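Local coordinates for protein phytase (Citrobacter braakii, PDB 3ZHC) that belongs to branch 2 of the histidine phosphatase superfamily, an alpha/beta fold in which helices pack against a mixed central sheet and several disulfides secure the chain, at residues E31-I35 with A299-N303; Q97-S101 with A127-I132; Q104-D110 with V316-A322; V134-K138 with R309-K313. The protein carries 2 engineered substitutions. One frame throughout, in Å; residues are numbered along the deposited sequence. Where two conformers were deposited one is given.

Interaction 1: residues E31-I35 with A299-N303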
loop_
_atom_site.group_PDB
_atom_site.type_symbol
_atom_site.label_atom_id
_atom_site.label_comp_id
_atom_site.label_asym_id
_atom_site.label_seq_id
_atom_site.Cartn_x
_atom_site.Cartn_y
_atom_site.Cartn_z
ATOM N N GLU B 31 11.146 -11.409 -29.165
ATOM C CA GLU B 31 11.925 -10.866 -30.304
ATOM C C GLU B 31 12.794 -9.649 -29.976
ATOM O O GLU B 31 13.869 -9.511 -30.547
ATOM C CB GLU B 31 10.984 -10.552 -31.486
ATOM C CG GLU B 31 10.569 -11.821 -32.292
ATOM C CD GLU B 31 9.881 -11.498 -33.626
ATOM O OE1 GLU B 31 9.145 -10.469 -33.716
ATOM O OE2 GLU B 31 10.075 -12.287 -34.590
ATOM N N ARG B 32 12.319 -8.773 -29.074
ATOM C CA ARG B 32 13.041 -7.540 -28.688
ATOM C C ARG B 32 12.762 -7.123 -27.250
ATOM O O ARG B 32 11.675 -7.366 -26.735
ATOM C CB ARG B 32 12.645 -6.364 -29.582
ATOM C CG ARG B 32 12.782 -6.582 -31.046
ATOM C CD ARG B 32 12.442 -5.358 -31.794
ATOM N NE ARG B 32 12.455 -5.572 -33.242
ATOM C CZ ARG B 32 12.179 -4.630 -34.152
ATOM N NH1 ARG B 32 11.861 -3.377 -33.781
ATOM N NH2 ARG B 32 12.219 -4.936 -35.455
ATOM N N VAL B 33 13.755 -6.494 -26.612
ATOM C CA VAL B 33 13.612 -5.951 -25.257
ATOM C C VAL B 33 14.245 -4.560 -25.154
ATOM O O VAL B 33 15.294 -4.300 -25.720
ATOM C CB VAL B 33 14.216 -6.900 -24.152
ATOM C CG1 VAL B 33 14.119 -6.266 -22.731
ATOM C CG2 VAL B 33 13.525 -8.258 -24.159
ATOM N N VAL B 34 13.573 -3.673 -24.439
ATOM C CA VAL B 34 14.132 -2.385 -24.076
ATOM C C VAL B 34 14.081 -2.343 -22.571
ATOM O O VAL B 34 13.049 -2.628 -21.991
ATOM C CB VAL B 34 13.374 -1.198 -24.669
ATOM C CG1 VAL B 34 14.028 0.138 -24.224
ATOM C CG2 VAL B 34 13.350 -1.277 -26.173
ATOM N N ILE B 35 15.215 -2.002 -21.947
ATOM C CA ILE B 35 15.318 -1.844 -20.507
ATOM C C ILE B 35 15.673 -0.410 -20.214
ATOM O O ILE B 35 16.651 0.098 -20.764
ATOM C CB ILE B 35 16.400 -2.768 -19.896
ATOM C CG1 ILE B 35 16.038 -4.239 -20.100
ATOM C CG2 ILE B 35 16.593 -2.476 -18.376
ATOM C CD1 ILE B 35 17.134 -5.249 -19.615
ATOM N N ALA B 299 12.441 1.711 -30.974
ATOM C CA ALA B 299 13.196 0.457 -30.782
ATOM C C ALA B 299 12.327 -0.799 -30.903
ATOM O O ALA B 299 12.789 -1.816 -31.392
ATOM C CB ALA B 299 13.933 0.471 -29.437
ATOM N N LEU B 300 11.077 -0.707 -30.451
ATOM C CA LEU B 300 10.108 -1.815 -30.548
ATOM C C LEU B 300 9.419 -1.921 -31.931
ATOM O O LEU B 300 9.062 -3.023 -32.346
ATOM C CB LEU B 300 9.057 -1.715 -29.420
ATOM C CG LEU B 300 9.339 -2.470 -28.102
ATOM C CD1 LEU B 300 10.811 -2.551 -27.741
ATOM C CD2 LEU B 300 8.521 -1.865 -26.946
ATOM N N LEU B 301 9.258 -0.787 -32.634
ATOM C CA LEU B 301 8.522 -0.743 -33.934
ATOM C C LEU B 301 9.315 -0.930 -35.228
ATOM O O LEU B 301 8.863 -1.667 -36.109
ATOM C CB LEU B 301 7.760 0.594 -34.076
ATOM C CG LEU B 301 6.538 0.819 -33.226
ATOM C CD1 LEU B 301 5.968 2.179 -33.575
ATOM C CD2 LEU B 301 5.512 -0.271 -33.451
ATOM N N THR B 302 10.468 -0.268 -35.360
ATOM C CA THR B 302 11.149 -0.236 -36.679
ATOM C C THR B 302 11.788 -1.551 -37.109
ATOM O O THR B 302 12.181 -2.375 -36.278
ATOM C CB THR B 302 12.210 0.881 -36.780
ATOM O OG1 THR B 302 13.263 0.653 -35.836
ATOM C CG2 THR B 302 11.553 2.255 -36.543
ATOM N N ASN B 303 11.863 -1.715 -38.440
ATOM C CA ASN B 303 12.513 -2.843 -39.096
ATOM C C ASN B 303 13.861 -2.407 -39.729
ATOM O O ASN B 303 14.413 -3.118 -40.575
ATOM C CB ASN B 303 11.554 -3.464 -40.142
ATOM C CG ASN B 303 10.317 -4.158 -39.490
ATOM O OD1 ASN B 303 9.168 -3.923 -39.898
ATOM N ND2 ASN B 303 10.562 -5.007 -38.477
HETATM O O HOH W 1 12.380 -6.867 -37.535
#
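The C-terminal end of helix 282-301 meets strand 28-38 of the central sheet mainly through Arg32, whose guanidinium group reaches the last carbonyls of the helix and the first residue beyond it. With CG anti to the carbonyl carbon (chi1 -54°) and the rest of the chain fully extended, Arg32 delivers its flat end to Thr302. NH1 and NH2 both donate end-on to Thr302 O, each at 2.7 Å, and this acceptor lies in the guanidinium plane. NH1 also bonds Ala299 O at 3.0 Å, here from well above the carbonyl plane. The positive group thus sits where helix carbonyls point outward, which probably favours its charge. A water takes a hydrogen bond of 2.8 Å from Arg32 NH2 and a weak one from Asn303 ND2, whose amide stands almost perpendicular to the guanidinium. Deeper in, Val34 CG2 touches both Ala299 CB, 3.7 Å away, and Leu300 CD1, at a tight 3.2 Å. Glu31 and Arg32 form a classic beta bulge opposite Lys358 of strand 353-361, and Lys358 NZ bonds Leu300 O. Ala299 also packs on Leu319 of strand 318-323, and Leu300 also touches Phe417 of helix 414-424.

Interaction 2: residues Q97-S101 with A127-I132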
loop_
_atom_site.group_PDB
_atom_site.type_symbol
_atom_site.label_atom_id
_atom_site.label_comp_id
_atom_site.label_asym_id
_atom_site.label_seq_id
_atom_site.Cartn_x
_atom_site.Cartn_y
_atom_site.Cartn_z
ATOM N N GLN B 97 25.709 -18.638 -26.716
ATOM C CA GLN B 97 27.092 -18.543 -27.203
ATOM C C GLN B 97 27.881 -17.667 -26.232
ATOM O O GLN B 97 27.322 -17.210 -25.224
ATOM C CB GLN B 97 27.105 -17.981 -28.643
ATOM C CG GLN B 97 26.423 -16.570 -28.805
ATOM C CD GLN B 97 26.115 -16.169 -30.276
ATOM O OE1 GLN B 97 25.892 -17.031 -31.143
ATOM N NE2 GLN B 97 26.092 -14.860 -30.544
ATOM N N THR B 98 29.160 -17.431 -26.508
ATOM C CA THR B 98 30.002 -16.624 -25.593
ATOM C C THR B 98 29.612 -15.138 -25.636
ATOM O O THR B 98 29.343 -14.518 -24.575
ATOM C CB THR B 98 31.512 -16.794 -25.896
ATOM O OG1 THR B 98 31.852 -18.190 -25.857
ATOM C CG2 THR B 98 32.367 -16.027 -24.879
ATOM N N CYS B 99 29.580 -14.576 -26.851
ATOM C CA CYS B 99 29.251 -13.166 -27.049
ATOM C C CYS B 99 28.084 -12.985 -28.008
ATOM O O CYS B 99 27.990 -13.717 -29.002
ATOM C CB CYS B 99 30.470 -12.401 -27.563
ATOM S SG CYS B 99 31.730 -12.104 -26.292
ATOM N N PRO B 100 27.176 -11.998 -27.715
ATOM C CA PRO B 100 26.081 -11.731 -28.635
ATOM C C PRO B 100 26.577 -11.273 -30.004
ATOM O O PRO B 100 27.630 -10.631 -30.102
ATOM C CB PRO B 100 25.303 -10.595 -27.937
ATOM C CG PRO B 100 25.664 -10.696 -26.533
ATOM C CD PRO B 100 27.074 -11.139 -26.512
ATOM N N SER B 101 25.812 -11.602 -31.046
ATOM C CA SER B 101 26.186 -11.267 -32.419
ATOM C C SER B 101 26.148 -9.749 -32.644
ATOM O O SER B 101 25.477 -9.024 -31.886
ATOM C CB SER B 101 25.276 -11.987 -33.412
ATOM O OG SER B 101 25.427 -13.402 -33.293
ATOM N N ALA B 127 27.381 -9.770 -20.829
ATOM C CA ALA B 127 28.309 -10.189 -21.872
ATOM C C ALA B 127 29.768 -9.839 -21.495
ATOM O O ALA B 127 30.402 -9.008 -22.150
ATOM C CB ALA B 127 27.916 -9.538 -23.168
ATOM N N PRO B 128 30.300 -10.483 -20.426
ATOM C CA PRO B 128 31.688 -10.193 -20.003
ATOM C C PRO B 128 32.689 -10.554 -21.085
ATOM O O PRO B 128 32.521 -11.574 -21.763
ATOM C CB PRO B 128 31.892 -11.083 -18.766
ATOM C CG PRO B 128 30.816 -12.081 -18.798
ATOM C CD PRO B 128 29.676 -11.531 -19.594
ATOM N N LYS B 129 33.706 -9.711 -21.238
ATOM C CA LYS B 129 34.787 -9.907 -22.207
ATOM C C LYS B 129 34.319 -9.851 -23.689
ATOM O O LYS B 129 34.972 -10.432 -24.554
ATOM C CB LYS B 129 35.566 -11.230 -21.905
ATOM C CG LYS B 129 36.014 -11.373 -20.444
ATOM C CD LYS B 129 36.493 -12.785 -20.157
ATOM C CE LYS B 129 36.981 -12.919 -18.726
ATOM N NZ LYS B 129 35.910 -12.631 -17.726
ATOM N N CYS B 130 33.200 -9.145 -23.954
ATOM C CA CYS B 130 32.666 -8.942 -25.321
ATOM C C CYS B 130 32.961 -7.535 -25.885
ATOM O O CYS B 130 32.724 -7.295 -27.061
ATOM C CB CYS B 130 31.164 -9.232 -25.359
ATOM S SG CYS B 130 30.740 -10.948 -24.878
ATOM N N GLN B 131 33.475 -6.628 -25.026
ATOM C CA GLN B 131 33.853 -5.248 -25.416
ATOM C C GLN B 131 32.689 -4.449 -26.048
ATOM O O GLN B 131 32.904 -3.591 -26.926
ATOM C CB GLN B 131 35.090 -5.255 -26.358
ATOM C CG GLN B 131 36.327 -5.932 -25.781
ATOM C CD GLN B 131 37.583 -5.664 -26.610
ATOM O OE1 GLN B 131 37.627 -4.728 -27.412
ATOM N NE2 GLN B 131 38.612 -6.485 -26.409
ATOM N N ILE B 132 31.450 -4.725 -25.602
ATOM C CA ILE B 132 30.275 -3.996 -26.117
ATOM C C ILE B 132 30.345 -2.536 -25.606
ATOM O O ILE B 132 30.576 -2.298 -24.433
ATOM C CB ILE B 132 28.941 -4.654 -25.721
ATOM C CG1 ILE B 132 28.820 -6.042 -26.372
ATOM C CG2 ILE B 132 27.764 -3.775 -26.125
ATOM C CD1 ILE B 132 27.574 -6.798 -25.986
#
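The puckered pyrrolidine ring of Pro100 meets three side chains of segment 127-132 through its CD and CG corner, with no stacking involved. CD lies 3.8 Å from Ala127 CB and 4.0 Å from Cys130 SG, and CG comes to 4.4 Å from Ile132 CD1. The one flat side-chain group here, the Gln97 amide, stays within its own loop: NE2 donates to Ser101 OG at 3.2 Å, nearly in the amide plane, and weakly to Cys99 O, both bonds within segment 97-101. The covalent tie is the disulfide, with Cys99 SG bonded to Cys130 SG at 2.1 Å. Both sulfurs stand anti to their carbonyl carbons (chi1 -74° and -60°), and the bridge twists with chi3 -95°, close to the relaxed right angle. Cys130 closes a type II turn that starts at Ala127, and its N gives a weak 3.3 Å bond to Ala127 O. No hydrogen bond crosses between the segments, which leaves sulfur and apolar carbon to do the joining. Pro100 and Ile132 both rest on Val105. The disulfide therefore links the loop entering the first strand (105-109) of a beta-alpha-beta crossover to the loop running from its helix 113-126 to its second strand, 134-135.

Interaction 3: residues Q104-D110 with V316-A322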
loop_
_atom_site.group_PDB
_atom_site.type_symbol
_atom_site.label_atom_id
_atom_site.label_comp_id
_atom_site.label_asym_id
_atom_site.label_seq_id
_atom_site.Cartn_x
_atom_site.Cartn_y
_atom_site.Cartn_z
ATOM N N GLN B 104 23.092 -6.953 -31.949
ATOM C CA GLN B 104 22.089 -7.586 -31.049
ATOM C C GLN B 104 21.903 -6.832 -29.733
ATOM O O GLN B 104 20.787 -6.778 -29.203
ATOM C CB GLN B 104 22.463 -9.038 -30.733
ATOM C CG GLN B 104 22.281 -10.015 -31.889
ATOM C CD GLN B 104 20.815 -10.398 -32.105
ATOM O OE1 GLN B 104 20.363 -11.444 -31.622
ATOM N NE2 GLN B 104 20.056 -9.538 -32.824
ATOM N N VAL B 105 22.995 -6.270 -29.208
ATOM C CA VAL B 105 22.976 -5.559 -27.941
ATOM C C VAL B 105 23.549 -4.166 -28.128
ATOM O O VAL B 105 24.588 -4.002 -28.749
ATOM C CB VAL B 105 23.763 -6.323 -26.834
ATOM C CG1 VAL B 105 23.744 -5.546 -25.508
ATOM C CG2 VAL B 105 23.184 -7.714 -26.625
ATOM N N ALA B 106 22.839 -3.174 -27.591
ATOM C CA ALA B 106 23.276 -1.785 -27.576
ATOM C C ALA B 106 22.988 -1.200 -26.182
ATOM O O ALA B 106 21.992 -1.553 -25.555
ATOM C CB ALA B 106 22.583 -0.994 -28.643
ATOM N N VAL B 107 23.869 -0.322 -25.708
ATOM C CA VAL B 107 23.703 0.334 -24.400
ATOM C C VAL B 107 23.836 1.852 -24.535
ATOM O O VAL B 107 24.746 2.338 -25.197
ATOM C CB VAL B 107 24.708 -0.201 -23.362
ATOM C CG1 VAL B 107 24.629 0.607 -22.032
ATOM C CG2 VAL B 107 24.459 -1.669 -23.113
ATOM N N ILE B 108 22.905 2.575 -23.906
ATOM C CA ILE B 108 22.919 4.033 -23.819
ATOM C C ILE B 108 22.974 4.419 -22.350
ATOM O O ILE B 108 22.259 3.843 -21.535
ATOM C CB ILE B 108 21.656 4.656 -24.411
ATOM C CG1 ILE B 108 21.551 4.360 -25.916
ATOM C CG2 ILE B 108 21.633 6.175 -24.154
ATOM C CD1 ILE B 108 20.225 4.740 -26.506
ATOM N N ALA B 109 23.818 5.395 -22.020
ATOM C CA ALA B 109 23.933 5.908 -20.666
ATOM C C ALA B 109 23.899 7.425 -20.661
ATOM O O ALA B 109 24.366 8.086 -21.632
ATOM C CB ALA B 109 25.227 5.400 -20.006
ATOM N N ASP B 110 23.355 7.989 -19.574
ATOM C CA ASP B 110 23.382 9.414 -19.359
ATOM C C ASP B 110 24.881 9.783 -19.057
ATOM O O ASP B 110 25.688 8.906 -18.751
ATOM C CB ASP B 110 22.418 9.795 -18.231
ATOM C CG ASP B 110 22.169 11.293 -18.114
ATOM O OD1 ASP B 110 22.669 12.116 -18.942
ATOM O OD2 ASP B 110 21.461 11.658 -17.175
ATOM N N VAL B 316 17.595 -3.774 -32.350
ATOM C CA VAL B 316 18.497 -4.637 -31.601
ATOM C C VAL B 316 17.620 -5.506 -30.726
ATOM O O VAL B 316 16.473 -5.132 -30.442
ATOM C CB VAL B 316 19.508 -3.828 -30.747
ATOM C CG1 VAL B 316 20.466 -3.001 -31.661
ATOM C CG2 VAL B 316 18.792 -2.926 -29.747
ATOM N N SER B 317 18.140 -6.654 -30.305
ATOM C CA SER B 317 17.377 -7.583 -29.447
ATOM C C SER B 317 17.237 -7.065 -28.021
ATOM O O SER B 317 16.220 -7.302 -27.377
ATOM C CB SER B 317 18.025 -8.985 -29.420
ATOM O OG SER B 317 18.117 -9.534 -30.724
ATOM N N LEU B 318 18.272 -6.373 -27.540
ATOM C CA LEU B 318 18.298 -5.782 -26.208
ATOM C C LEU B 318 18.919 -4.400 -26.274
ATOM O O LEU B 318 20.082 -4.270 -26.634
ATOM C CB LEU B 318 19.093 -6.676 -25.241
ATOM C CG LEU B 318 19.336 -6.175 -23.810
ATOM C CD1 LEU B 318 18.017 -5.936 -23.086
ATOM C CD2 LEU B 318 20.202 -7.156 -23.050
ATOM N N LEU B 319 18.125 -3.378 -25.940
ATOM C CA LEU B 319 18.587 -2.000 -25.791
ATOM C C LEU B 319 18.483 -1.719 -24.293
ATOM O O LEU B 319 17.384 -1.720 -23.750
ATOM C CB LEU B 319 17.729 -1.027 -26.603
ATOM C CG LEU B 319 18.001 0.482 -26.465
ATOM C CD1 LEU B 319 19.381 0.857 -26.970
ATOM C CD2 LEU B 319 16.920 1.324 -27.185
ATOM N N PHE B 320 19.623 -1.494 -23.633
ATOM C CA PHE B 320 19.676 -1.199 -22.189
ATOM C C PHE B 320 19.980 0.272 -22.040
ATOM O O PHE B 320 20.971 0.751 -22.590
ATOM C CB PHE B 320 20.743 -2.059 -21.521
ATOM C CG PHE B 320 20.885 -1.832 -20.033
ATOM C CD1 PHE B 320 20.100 -2.549 -19.128
ATOM C CD2 PHE B 320 21.819 -0.891 -19.532
ATOM C CE1 PHE B 320 20.229 -2.343 -17.739
ATOM C CE2 PHE B 320 21.953 -0.680 -18.134
ATOM C CZ PHE B 320 21.163 -1.407 -17.245
ATOM N N ILE B 321 19.131 0.996 -21.302
ATOM C CA ILE B 321 19.265 2.450 -21.120
ATOM C C ILE B 321 19.457 2.760 -19.619
ATOM O O ILE B 321 18.566 2.484 -18.813
ATOM C CB ILE B 321 18.059 3.226 -21.698
ATOM C CG1 ILE B 321 17.814 2.844 -23.168
ATOM C CG2 ILE B 321 18.280 4.753 -21.581
ATOM C CD1 ILE B 321 16.719 3.662 -23.854
ATOM N N ALA B 322 20.628 3.323 -19.276
ATOM C CA ALA B 322 20.994 3.673 -17.890
ATOM C C ALA B 322 20.644 5.139 -17.577
ATOM O O ALA B 322 21.289 6.078 -18.078
ATOM C CB ALA B 322 22.473 3.413 -17.637
#
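Leu319 and Ile108 form the apolar centre on one face of this parallel strand pair, their CD1 atoms 4.0 Å apart. The Leu319 chain, with CG anti to the backbone N (chi1 175°) and chi2 near 64°, brings its end nearer the other strand, and the same CD1 lies 4.1 Å from Ala106 CB. Ile321 continues this face beside Ile108, and Val316 extends it beside Ala106. On the other face Val107 and Phe320 run side by side in the same direction. Val107 CG1 comes to the edge of the Phe320 ring, 4.0 Å from CD2, and Ala109 CB meets Ala322 CB farther along. Between the two faces the backbones form a regular parallel ladder. Ala106 N bonds Leu318 O, Ala106 O receives Phe320 N, Ile108 N bonds Phe320 O, and Ile108 O receives Ala322 N at 2.8 Å. CA-H...O contacts from Val105, Leu319, Val107 and Ile321 supplement these bonds. At the polar ends, Gln104 O accepts from Leu318 N at 3.0 Å and more weakly from Ser317 N, while Asp110 N reaches Ala322 O at 3.2 Å. The Asp110 carboxylate leads away from the ladder and bonds His324 NE2. In the sheet, strand 318-323 has strand 28-38 as its second neighbour, and strand 105-109 has strand 134-135. Helix 113-126 packs against the Phe320 face, where Phe122 stacks on that ring, and Met295 of helix 282-301 packs on Leu319 and Ile321.

Interaction 4: residues V134-K138 with R309-K313. With FMT (formic acid), chain T.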
loop_
_atom_site.group_PDB
_atom_site.type_symbol
_atom_site.label_atom_id
_atom_site.label_comp_id
_atom_site.label_asym_id
_atom_site.label_seq_id
_atom_site.Cartn_x
_atom_site.Cartn_y
_atom_site.Cartn_z
ATOM N N VAL B 134 29.399 1.320 -24.451
ATOM C CA VAL B 134 28.447 2.075 -23.669
ATOM C C VAL B 134 28.393 3.433 -24.348
ATOM O O VAL B 134 29.361 4.189 -24.287
ATOM C CB VAL B 134 28.873 2.221 -22.178
ATOM C CG1 VAL B 134 27.868 3.084 -21.406
ATOM C CG2 VAL B 134 29.027 0.853 -21.511
ATOM N N HIS B 135 27.269 3.739 -25.015
ATOM C CA HIS B 135 27.101 5.036 -25.685
ATOM C C HIS B 135 26.674 6.118 -24.691
ATOM O O HIS B 135 25.911 5.851 -23.744
ATOM C CB HIS B 135 26.076 4.960 -26.823
ATOM C CG HIS B 135 26.481 4.066 -27.947
ATOM N ND1 HIS B 135 27.237 4.503 -29.009
ATOM C CD2 HIS B 135 26.233 2.760 -28.174
ATOM C CE1 HIS B 135 27.436 3.500 -29.842
ATOM N NE2 HIS B 135 26.837 2.429 -29.356
ATOM N N TYR B 136 27.171 7.328 -24.923
ATOM C CA TYR B 136 26.844 8.515 -24.120
ATOM C C TYR B 136 27.350 9.753 -24.843
ATOM O O TYR B 136 28.263 9.650 -25.661
ATOM C CB TYR B 136 27.465 8.439 -22.699
ATOM C CG TYR B 136 28.981 8.212 -22.692
ATOM C CD1 TYR B 136 29.504 6.926 -22.758
ATOM C CD2 TYR B 136 29.882 9.289 -22.626
ATOM C CE1 TYR B 136 30.894 6.693 -22.757
ATOM C CE2 TYR B 136 31.278 9.070 -22.624
ATOM C CZ TYR B 136 31.767 7.761 -22.693
ATOM O OH TYR B 136 33.097 7.523 -22.692
ATOM N N GLN B 137 26.762 10.916 -24.541
ATOM C CA GLN B 137 27.216 12.181 -25.136
ATOM C C GLN B 137 28.612 12.470 -24.618
ATOM O O GLN B 137 28.842 12.395 -23.426
ATOM C CB GLN B 137 26.261 13.358 -24.815
ATOM C CG GLN B 137 24.824 13.177 -25.327
ATOM C CD GLN B 137 24.739 13.028 -26.850
ATOM O OE1 GLN B 137 24.303 11.992 -27.360
ATOM N NE2 GLN B 137 25.166 14.054 -27.570
ATOM N N LYS B 138 29.539 12.790 -25.532
ATOM C CA LYS B 138 30.963 13.036 -25.172
ATOM C C LYS B 138 31.212 14.432 -24.595
ATOM O O LYS B 138 32.250 14.645 -23.945
ATOM C CB LYS B 138 31.898 12.744 -26.366
ATOM C CG LYS B 138 31.833 11.260 -26.879
ATOM C CD LYS B 138 32.385 10.259 -25.851
ATOM C CE LYS B 138 32.288 8.821 -26.330
ATOM N NZ LYS B 138 30.870 8.362 -26.474
ATOM N N ARG B 309 21.889 10.401 -32.767
ATOM C CA ARG B 309 22.723 11.067 -31.691
ATOM C C ARG B 309 23.822 10.206 -31.083
ATOM O O ARG B 309 24.835 10.743 -30.630
ATOM C CB ARG B 309 21.839 11.620 -30.567
ATOM C CG ARG B 309 20.760 12.550 -31.065
ATOM C CD ARG B 309 20.085 13.329 -29.954
ATOM N NE ARG B 309 19.673 12.471 -28.854
ATOM C CZ ARG B 309 20.164 12.475 -27.604
ATOM N NH1 ARG B 309 21.129 13.323 -27.189
ATOM N NH2 ARG B 309 19.666 11.610 -26.742
ATOM N N TYR B 310 23.610 8.884 -31.063
ATOM C CA TYR B 310 24.594 7.909 -30.545
ATOM C C TYR B 310 25.246 7.045 -31.654
ATOM O O TYR B 310 26.341 6.540 -31.459
ATOM C CB TYR B 310 23.939 6.989 -29.492
ATOM C CG TYR B 310 23.212 7.748 -28.394
ATOM C CD1 TYR B 310 23.909 8.336 -27.338
ATOM C CD2 TYR B 310 21.818 7.883 -28.418
ATOM C CE1 TYR B 310 23.222 9.053 -26.310
ATOM C CE2 TYR B 310 21.125 8.590 -27.410
ATOM C CZ TYR B 310 21.829 9.168 -26.367
ATOM O OH TYR B 310 21.150 9.840 -25.408
ATOM N N GLY B 311 24.574 6.884 -32.800
ATOM C CA GLY B 311 25.085 6.046 -33.903
ATOM C C GLY B 311 24.821 4.563 -33.662
ATOM O O GLY B 311 25.701 3.730 -33.895
ATOM N N ILE B 312 23.612 4.245 -33.188
ATOM C CA ILE B 312 23.188 2.872 -32.934
ATOM C C ILE B 312 22.299 2.445 -34.082
ATOM O O ILE B 312 21.381 3.162 -34.448
ATOM C CB ILE B 312 22.433 2.732 -31.570
ATOM C CG1 ILE B 312 23.381 3.036 -30.401
ATOM C CG2 ILE B 312 21.829 1.338 -31.408
ATOM C CD1 ILE B 312 22.713 3.050 -29.052
ATOM N N LYS B 313 22.579 1.276 -34.654
ATOM C CA LYS B 313 21.764 0.737 -35.730
ATOM C C LYS B 313 20.640 -0.066 -35.108
ATOM O O LYS B 313 20.849 -1.201 -34.681
ATOM C CB LYS B 313 22.599 -0.129 -36.681
ATOM C CG LYS B 313 23.708 0.658 -37.453
ATOM C CD LYS B 313 23.127 1.639 -38.485
ATOM C CE LYS B 313 24.228 2.251 -39.383
ATOM N NZ LYS B 313 23.666 3.298 -40.316
HETATM C C FMT T . 26.482 -1.090 -30.800
HETATM O O1 FMT T . 26.585 -1.884 -29.848
HETATM O O2 FMT T . 26.986 0.039 -30.808
#
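His135 presents one face of its imidazole to Ile312, whose CG1 sits 3.8 Å from the ring centroid and 21° off the normal, a CH-pi contact displaced toward the rim. The CD1 methyl adds to it, 3.6 Å from His135 CD2. At the ring's edge NE2 donates to O2 of a formic acid molecule, probably from the crystallisation liquor, over 2.8 Å and nearly straight at 169°. Tyr310 approaches the same histidine at its root, the two CB atoms 4.0 Å apart. Its ring extends toward Gln137, which crosses it at about a right angle with amide and ring planes 76° apart and places OE1 3.3 Å from Tyr310 CE1. The Arg309 side chain also crosses Gln137 at about a right angle, its guanidinium plane moderately inclined to the amide. Asp144 holds the polar ends, forming a salt bridge with Arg309 NH2 and a hydrogen bond with Tyr310 OH. Gly311, at positive phi, and Ile312 make a G1 beta bulge facing Glu307 in the hairpin of strands 305-307 and 312-314. Strand 105-109 underlies the contact: its backbone bonds His135, Ile108 packs on Tyr310 and Ile312, and Ala106 packs on Ile312.

Interaction 3 is the buried core contact, a backbone ladder with apolar faces; interactions 2 and 4 lie at the surface and interaction 1 is partly buried. Interactions 1 and 3 share the sheet, since Val33 N probably bonds Ser317 O and Ile35 O probably accepts from Ile321 N, setting strand 28-38 beside strand 318-323. On the far side of interaction 3, His135 of interaction 4 pairs with Val107 and Ala109. Interaction 2 meets interaction 3 by packing, Pro100 and Ile132 on Val105. The chemistry changes accordingly: backbone hydrogen bonds in the sheet, an arginine at a helix end in interaction 1, a covalent bridge between loops in interaction 2, and ring packing without a clear cross-segment hydrogen bond in interaction 4.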